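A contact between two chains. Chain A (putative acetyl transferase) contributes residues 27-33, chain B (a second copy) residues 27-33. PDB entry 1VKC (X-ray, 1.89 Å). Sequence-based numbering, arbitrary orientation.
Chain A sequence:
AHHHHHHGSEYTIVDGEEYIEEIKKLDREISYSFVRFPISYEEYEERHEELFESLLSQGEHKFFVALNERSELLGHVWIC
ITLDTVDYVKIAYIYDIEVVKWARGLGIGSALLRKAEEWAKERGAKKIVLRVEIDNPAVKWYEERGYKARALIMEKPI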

# COMPACT_ATOMS: atom_id res chain seq x y z
N ASP A 27 1.35 -8.27 3.00
CA ASP A 27 2.78 -8.09 2.84
C ASP A 27 3.12 -7.22 1.62
O ASP A 27 4.03 -6.42 1.69
CB ASP A 27 3.47 -9.42 2.72
CG ASP A 27 4.96 -9.28 2.51
OD1 ASP A 27 5.67 -8.77 3.41
OD2 ASP A 27 5.49 -9.63 1.45
N ARG A 28 2.40 -7.39 0.53
CA ARG A 28 2.57 -6.53 -0.65
C ARG A 28 2.32 -5.07 -0.29
O ARG A 28 3.09 -4.19 -0.66
CB ARG A 28 1.61 -6.96 -1.75
CG ARG A 28 1.59 -6.03 -2.96
CD ARG A 28 0.95 -6.65 -4.15
NE ARG A 28 1.59 -7.93 -4.45
CZ ARG A 28 1.05 -8.92 -5.15
NH1 ARG A 28 -0.18 -8.80 -5.68
NH2 ARG A 28 1.74 -10.04 -5.31
N GLU A 29 1.24 -4.82 0.43
CA GLU A 29 0.87 -3.46 0.84
C GLU A 29 1.91 -2.87 1.80
O GLU A 29 2.40 -1.75 1.59
CB GLU A 29 -0.54 -3.46 1.48
CG GLU A 29 -1.05 -2.08 1.94
CD GLU A 29 -1.39 -1.13 0.78
OE1 GLU A 29 -1.13 0.08 0.90
OE2 GLU A 29 -1.94 -1.59 -0.23
N ILE A 30 2.25 -3.62 2.84
CA ILE A 30 3.20 -3.17 3.84
C ILE A 30 4.61 -2.92 3.23
O ILE A 30 5.19 -1.84 3.41
CB ILE A 30 3.29 -4.18 5.01
CG1 ILE A 30 2.00 -4.13 5.84
CG2 ILE A 30 4.49 -3.89 5.92
CD1 ILE A 30 1.94 -5.14 6.96
N SER A 31 5.12 -3.92 2.50
CA SER A 31 6.51 -3.90 2.01
C SER A 31 6.80 -2.73 1.08
O SER A 31 7.95 -2.28 0.97
CB SER A 31 6.85 -5.20 1.30
OG SER A 31 6.84 -6.27 2.21
N TYR A 32 5.78 -2.24 0.40
CA TYR A 32 5.98 -1.22 -0.62
C TYR A 32 6.55 0.09 -0.05
O TYR A 32 7.24 0.82 -0.76
CB TYR A 32 4.69 -0.95 -1.40
CG TYR A 32 4.87 0.12 -2.42
CD1 TYR A 32 5.71 -0.06 -3.50
CD2 TYR A 32 4.23 1.36 -2.27
CE1 TYR A 32 5.89 0.93 -4.44
CE2 TYR A 32 4.41 2.36 -3.20
CZ TYR A 32 5.24 2.14 -4.28
OH TYR A 32 5.43 3.13 -5.20
N SER A 33 6.30 0.37 1.22
CA SER A 33 6.81 1.60 1.84
C SER A 33 8.34 1.63 1.89
O SER A 33 8.94 2.70 1.85
CB SER A 33 6.24 1.79 3.25
OG SER A 33 6.69 0.77 4.13
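Chain B (27-33) DREISYS

Chain B repeats the backbone of chain A: residues 27-31 are helical, with phi/psi near -60/-45 as far as I30(B), continuing a helix that begins earlier in the chain. The two helix axes pass 10.7 Å apart, with 63° between their N-to-C directions and a signed crossing angle of -63°, and the nearest CA atoms are those of E29(A) and E29(B), 6.6 Å apart. D27(B) stays out of reach; its backbone O anchors S31(B), taking bonds from S31(B) N and S31(B) OG, both at 2.8 Å. The CA-to-CB bond of R28(B) points sideways, though the end of its side chain comes nearer, and its backbone O lies 4.3 Å from E29(A) OE2. E29(B) is the centre of the contact. Its chi1 t, chi2 p rotamer, shared with E29(A), carries the carboxylate across, so that E29(B) OE2 sits 2.9 Å from E29(A) OE1. Like charges meet here, and E29(B) O is also only 3.0 Å from E29(A) OE1: acceptor faces acceptor, with no hydrogen bond across the stretches. One carboxylate oxygen of each glutamate, E29(A) OE2 and E29(B) OE1, is hydrogen-bonded elsewhere in the structure. I30(B) and S31(B) point away. Y32(B) turns back toward chain A, its CB 3.7 Å from E29(A) OE1; reciprocally, Y32(A) CD2 lies 3.5 Å from E29(B) OE2. S33(B) adds no contact. The rule is reciprocity: each glutamate packs against its counterpart and the other chain's tyrosine.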

# COMPACT_ATOMS: atom_id res chain seq x y z
N ASP B 27 -4.03 3.76 -6.94
CA ASP B 27 -4.94 4.46 -6.03
C ASP B 27 -5.20 3.64 -4.77
O ASP B 27 -5.24 4.19 -3.67
CB ASP B 27 -6.25 4.81 -6.72
CG ASP B 27 -7.24 5.50 -5.80
OD1 ASP B 27 -6.95 6.61 -5.28
OD2 ASP B 27 -8.35 5.01 -5.55
N ARG B 28 -5.38 2.34 -4.94
CA ARG B 28 -5.63 1.42 -3.84
C ARG B 28 -4.46 1.43 -2.87
O ARG B 28 -4.64 1.41 -1.64
CB ARG B 28 -5.84 -0.01 -4.39
CG ARG B 28 -6.11 -1.09 -3.31
CD ARG B 28 -5.97 -2.50 -3.83
NE ARG B 28 -4.61 -2.77 -4.32
CZ ARG B 28 -4.28 -3.72 -5.20
NH1 ARG B 28 -5.19 -4.54 -5.73
NH2 ARG B 28 -3.01 -3.86 -5.55
N GLU B 29 -3.25 1.45 -3.43
CA GLU B 29 -2.04 1.41 -2.62
C GLU B 29 -1.92 2.68 -1.83
O GLU B 29 -1.73 2.64 -0.63
CB GLU B 29 -0.79 1.25 -3.50
CG GLU B 29 0.53 1.33 -2.75
CD GLU B 29 0.72 0.20 -1.74
OE1 GLU B 29 0.34 -0.95 -2.03
OE2 GLU B 29 1.29 0.47 -0.65
N ILE B 30 -2.04 3.81 -2.52
CA ILE B 30 -1.90 5.12 -1.94
C ILE B 30 -2.97 5.42 -0.90
O ILE B 30 -2.68 5.94 0.16
CB ILE B 30 -1.92 6.21 -3.05
CG1 ILE B 30 -0.64 6.13 -3.89
CG2 ILE B 30 -2.08 7.64 -2.45
CD1 ILE B 30 -0.66 6.99 -5.11
N SER B 31 -4.23 5.11 -1.23
CA SER B 31 -5.34 5.54 -0.37
C SER B 31 -5.39 4.84 0.99
O SER B 31 -5.95 5.39 1.95
CB SER B 31 -6.67 5.33 -1.10
OG SER B 31 -6.71 6.11 -2.28
N TYR B 32 -4.83 3.65 1.09
CA TYR B 32 -4.94 2.87 2.31
C TYR B 32 -4.35 3.57 3.55
O TYR B 32 -4.86 3.39 4.68
CB TYR B 32 -4.27 1.53 2.11
CG TYR B 32 -4.39 0.65 3.29
CD1 TYR B 32 -5.63 0.22 3.74
CD2 TYR B 32 -3.26 0.23 3.97
CE1 TYR B 32 -5.74 -0.62 4.85
CE2 TYR B 32 -3.35 -0.60 5.06
CZ TYR B 32 -4.58 -1.02 5.50
OH TYR B 32 -4.65 -1.84 6.59
N SER B 33 -3.31 4.36 3.36
CA SER B 33 -2.63 5.01 4.48
C SER B 33 -3.51 6.09 5.15
O SER B 33 -3.28 6.43 6.31
CB SER B 33 -1.26 5.56 4.05
OG SER B 33 -1.41 6.69 3.22